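Local coordinates for putative flagellar motor switch protein FliN (Thermotoga maritima, PDB 1O6A) that probably forms part of the flagellar motor switch complex, the C-ring that sets the direction of flagellar rotation, at residues E69-D74 / G78-E83. Numbering follows the deposited sequence.
Sequences EVVVID and GVRITE
Glu-69 and Arg-80, Val-70 and Val-79, and Val-71 and Gly-78 pair across the beta hairpin formed by antiparallel strands 63-73 and 76-84, the last two strands of the FliN C-terminal domain. The backbone ladder has four bonds. Glu-69 and Arg-80 form one hydrogen-bonded pair, with Arg-80 N donating to Glu-69 O at 2.9 Å and Glu-69 N returning a bond to Arg-80 O. Val-71 and Gly-78 form the next: Gly-78 N lies 2.7 Å from Val-71 O, while Val-71 N reaches Gly-78 O from well above the carbonyl plane. Between them sits the non-hydrogen-bonded pair Val-70 and Val-79, where CA-H...O contacts run from Val-79 CA to Glu-69 O and from Val-70 CA to Gly-78 O. The side chains of these two valines lie on the face that packs on Val-56 of strand 56-60. Along its other edge, strand 76-84 pairs through Gly-78, Val-79 and Arg-80 with a strand of the second subunit, continuing the sheet across the dimer interface. At the corner beyond Ile-81, Thr-82 and Glu-83 both face Arg-67 in a classic beta bulge, and Thr-82 CG2 packs 3.9 Å from Glu-69 CG. On the face of Glu-69, Val-71 and Arg-80, a salt bridge joins parallel-running side chains. Arg-80 bends at chi3 (-67°), turning its guanidinium back over Val-71, whose CG1 lies against one face toward the rim. At the edge, NH1 of Arg-80 meets OE2 of Glu-69 at 3.0 Å, within the guanidinium plane but above the carboxylate plane, the planes of the two groups standing 83° apart.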
ATOM      1  N   GLU A  69      -6.069   8.239   7.439  1.00 15.08           N
ATOM      2  CA  GLU A  69      -7.014   8.754   6.456  1.00 15.93           C
ATOM      3  C   GLU A  69      -6.271   9.550   5.384  1.00 15.94           C
ATOM      4  O   GLU A  69      -5.255  10.188   5.627  1.00 13.59           O
ATOM      5  CB  GLU A  69      -8.108   9.575   7.143  1.00 19.06           C
ATOM      6  CG  GLU A  69      -7.623  10.786   7.900  1.00 17.69           C
ATOM      7  CD  GLU A  69      -8.732  11.531   8.662  1.00 17.90           C
ATOM      8  OE1 GLU A  69      -9.929  11.290   8.369  1.00 20.32           O
ATOM      9  OE2 GLU A  69      -8.396  12.369   9.528  1.00 19.66           O
ATOM     10  N   VAL A  70      -6.755   9.444   4.156  1.00 15.62           N
ATOM     11  CA  VAL A  70      -6.117  10.053   2.990  1.00 15.18           C
ATOM     12  C   VAL A  70      -6.349  11.553   2.981  1.00 19.17           C
ATOM     13  O   VAL A  70      -7.461  12.016   3.237  1.00 16.26           O
ATOM     14  CB  VAL A  70      -6.655   9.390   1.663  1.00 15.30           C
ATOM     15  CG1 VAL A  70      -5.897   9.928   0.469  1.00 19.03           C
ATOM     16  CG2 VAL A  70      -6.503   7.918   1.740  1.00 20.37           C
ATOM     17  N   VAL A  71      -5.274  12.307   2.742  1.00 16.70           N
ATOM     18  CA  VAL A  71      -5.304  13.754   2.580  1.00 18.75           C
ATOM     19  C   VAL A  71      -4.494  14.178   1.354  1.00 18.25           C
ATOM     20  O   VAL A  71      -3.685  13.430   0.841  1.00 21.25           O
ATOM     21  CB  VAL A  71      -4.750  14.478   3.834  1.00 18.57           C
ATOM     22  CG1 VAL A  71      -5.585  14.139   5.029  1.00 23.07           C
ATOM     23  CG2 VAL A  71      -3.309  14.056   4.139  1.00 21.40           C
ATOM     24  N   VAL A  72      -4.804  15.364   0.840  1.00 18.47           N
ATOM     25  CA  VAL A  72      -4.032  16.017  -0.211  1.00 17.19           C
ATOM     26  C   VAL A  72      -3.001  16.933   0.466  1.00 19.35           C
ATOM     27  O   VAL A  72      -3.335  17.738   1.330  1.00 17.64           O
ATOM     28  CB  VAL A  72      -4.934  16.844  -1.105  1.00 19.40           C
ATOM     29  CG1 VAL A  72      -4.105  17.710  -2.070  1.00 20.71           C
ATOM     30  CG2 VAL A  72      -5.869  15.910  -1.901  1.00 24.82           C
ATOM     31  N   ILE A  73      -1.737  16.776   0.099  1.00 17.36           N
ATOM     32  CA  ILE A  73      -0.703  17.720   0.494  1.00 21.21           C
ATOM     33  C   ILE A  73      -0.012  18.244  -0.746  1.00 18.71           C
ATOM     34  O   ILE A  73       0.763  17.519  -1.374  1.00 16.63           O
ATOM     35  CB  ILE A  73       0.358  17.062   1.431  1.00 20.46           C
ATOM     36  CG1 ILE A  73      -0.310  16.345   2.598  1.00 28.62           C
ATOM     37  CG2 ILE A  73       1.338  18.092   1.882  1.00 31.41           C
ATOM     38  CD1 ILE A  73      -0.966  17.270   3.619  1.00 32.59           C
ATOM     39  N   ASP A  74      -0.271  19.509  -1.041  1.00 16.13           N
ATOM     40  CA  ASP A  74       0.135  20.199  -2.249  1.00 17.46           C
ATOM     41  C   ASP A  74      -0.401  19.367  -3.444  1.00 19.38           C
ATOM     42  O   ASP A  74      -1.598  19.279  -3.645  1.00 21.47           O
ATOM     43  CB  ASP A  74       1.632  20.461  -2.263  1.00 21.69           C
ATOM     44  CG  ASP A  74       2.084  21.417  -3.400  1.00 26.51           C
ATOM     45  OD1 ASP A  74       1.243  22.005  -4.128  1.00 25.43           O
ATOM     46  OD2 ASP A  74       3.292  21.649  -3.622  1.00 29.09           O
ATOM     47  N   GLY A  78      -1.317  12.134   0.616  1.00 18.48           N
ATOM     48  CA  GLY A  78      -0.703  11.809   1.886  1.00 19.82           C
ATOM     49  C   GLY A  78      -1.672  11.056   2.785  1.00 19.34           C
ATOM     50  O   GLY A  78      -2.821  10.795   2.388  1.00 18.24           O
ATOM     51  N   VAL A  79      -1.208  10.743   4.007  1.00 17.50           N
ATOM     52  CA  VAL A  79      -2.043  10.092   5.008  0.60 15.96           C
ATOM     53  C   VAL A  79      -1.846  10.817   6.352  1.00 15.31           C
ATOM     54  O   VAL A  79      -0.720  11.196   6.713  1.00 16.50           O
ATOM     55  CB  VAL A  79      -1.760   8.533   5.017  0.60 17.02           C
ATOM     56  CG1 VAL A  79      -0.340   8.200   5.500  0.60 16.49           C
ATOM     57  CG2 VAL A  79      -2.803   7.772   5.822  0.60 20.11           C
ATOM     58  N   ARG A  80      -2.943  11.060   7.065  1.00 13.81           N
ATOM     59  CA  ARG A  80      -2.905  11.573   8.416  1.00 14.55           C
ATOM     60  C   ARG A  80      -3.108  10.370   9.314  1.00 15.58           C
ATOM     61  O   ARG A  80      -4.085   9.616   9.146  1.00 17.46           O
ATOM     62  CB  ARG A  80      -4.026  12.571   8.634  1.00 14.62           C
ATOM     63  CG  ARG A  80      -4.029  13.167  10.053  1.00 20.53           C
ATOM     64  CD  ARG A  80      -5.230  14.000  10.282  1.00 23.76           C
ATOM     65  NE  ARG A  80      -5.182  15.191   9.441  1.00 25.53           N
ATOM     66  CZ  ARG A  80      -6.076  15.506   8.528  1.00 24.14           C
ATOM     67  NH1 ARG A  80      -7.137  14.748   8.301  1.00 22.35           N
ATOM     68  NH2 ARG A  80      -5.922  16.620   7.837  1.00 27.72           N
ATOM     69  N   ILE A  81      -2.189  10.172  10.247  1.00 15.64           N
ATOM     70  CA  ILE A  81      -2.249   9.027  11.154  0.50 14.87           C
ATOM     71  C   ILE A  81      -3.458   9.168  12.099  1.00 14.51           C
ATOM     72  O   ILE A  81      -3.607  10.184  12.797  1.00 15.27           O
ATOM     73  CB  ILE A  81      -0.915   8.909  11.937  0.50 13.26           C
ATOM     74  CG1 ILE A  81       0.182   8.402  10.995  0.50 17.12           C
ATOM     75  CG2 ILE A  81      -1.046   8.009  13.160  0.50 15.52           C
ATOM     76  CD1 ILE A  81       1.580   8.549  11.538  0.50 16.02           C
ATOM     77  N   THR A  82      -4.289   8.135  12.131  1.00 14.37           N
ATOM     78  CA  THR A  82      -5.432   8.048  13.036  1.00 14.66           C
ATOM     79  C   THR A  82      -5.263   6.964  14.107  1.00 17.75           C
ATOM     80  O   THR A  82      -5.954   6.983  15.099  1.00 16.03           O
ATOM     81  CB  THR A  82      -6.716   7.815  12.291  1.00 15.55           C
ATOM     82  OG1 THR A  82      -6.664   6.588  11.531  1.00 15.75           O
ATOM     83  CG2 THR A  82      -6.985   8.942  11.270  1.00 19.11           C
ATOM     84  N   GLU A  83      -4.403   5.979  13.866  1.00 13.16           N
ATOM     85  CA  GLU A  83      -4.154   4.904  14.807  1.00 14.87           C
ATOM     86  C   GLU A  83      -2.668   4.579  14.700  1.00 14.50           C
ATOM     87  O   GLU A  83      -2.125   4.471  13.615  1.00 13.84           O
ATOM     88  CB  GLU A  83      -4.957   3.633  14.493  1.00 16.31           C
ATOM     89  CG  GLU A  83      -6.471   3.770  14.550  1.00 22.08           C
ATOM     90  CD  GLU A  83      -7.175   2.552  13.992  1.00 32.42           C
ATOM     91  OE1 GLU A  83      -6.633   1.427  14.119  1.00 28.08           O
ATOM     92  OE2 GLU A  83      -8.245   2.720  13.380  1.00 28.77           O
TER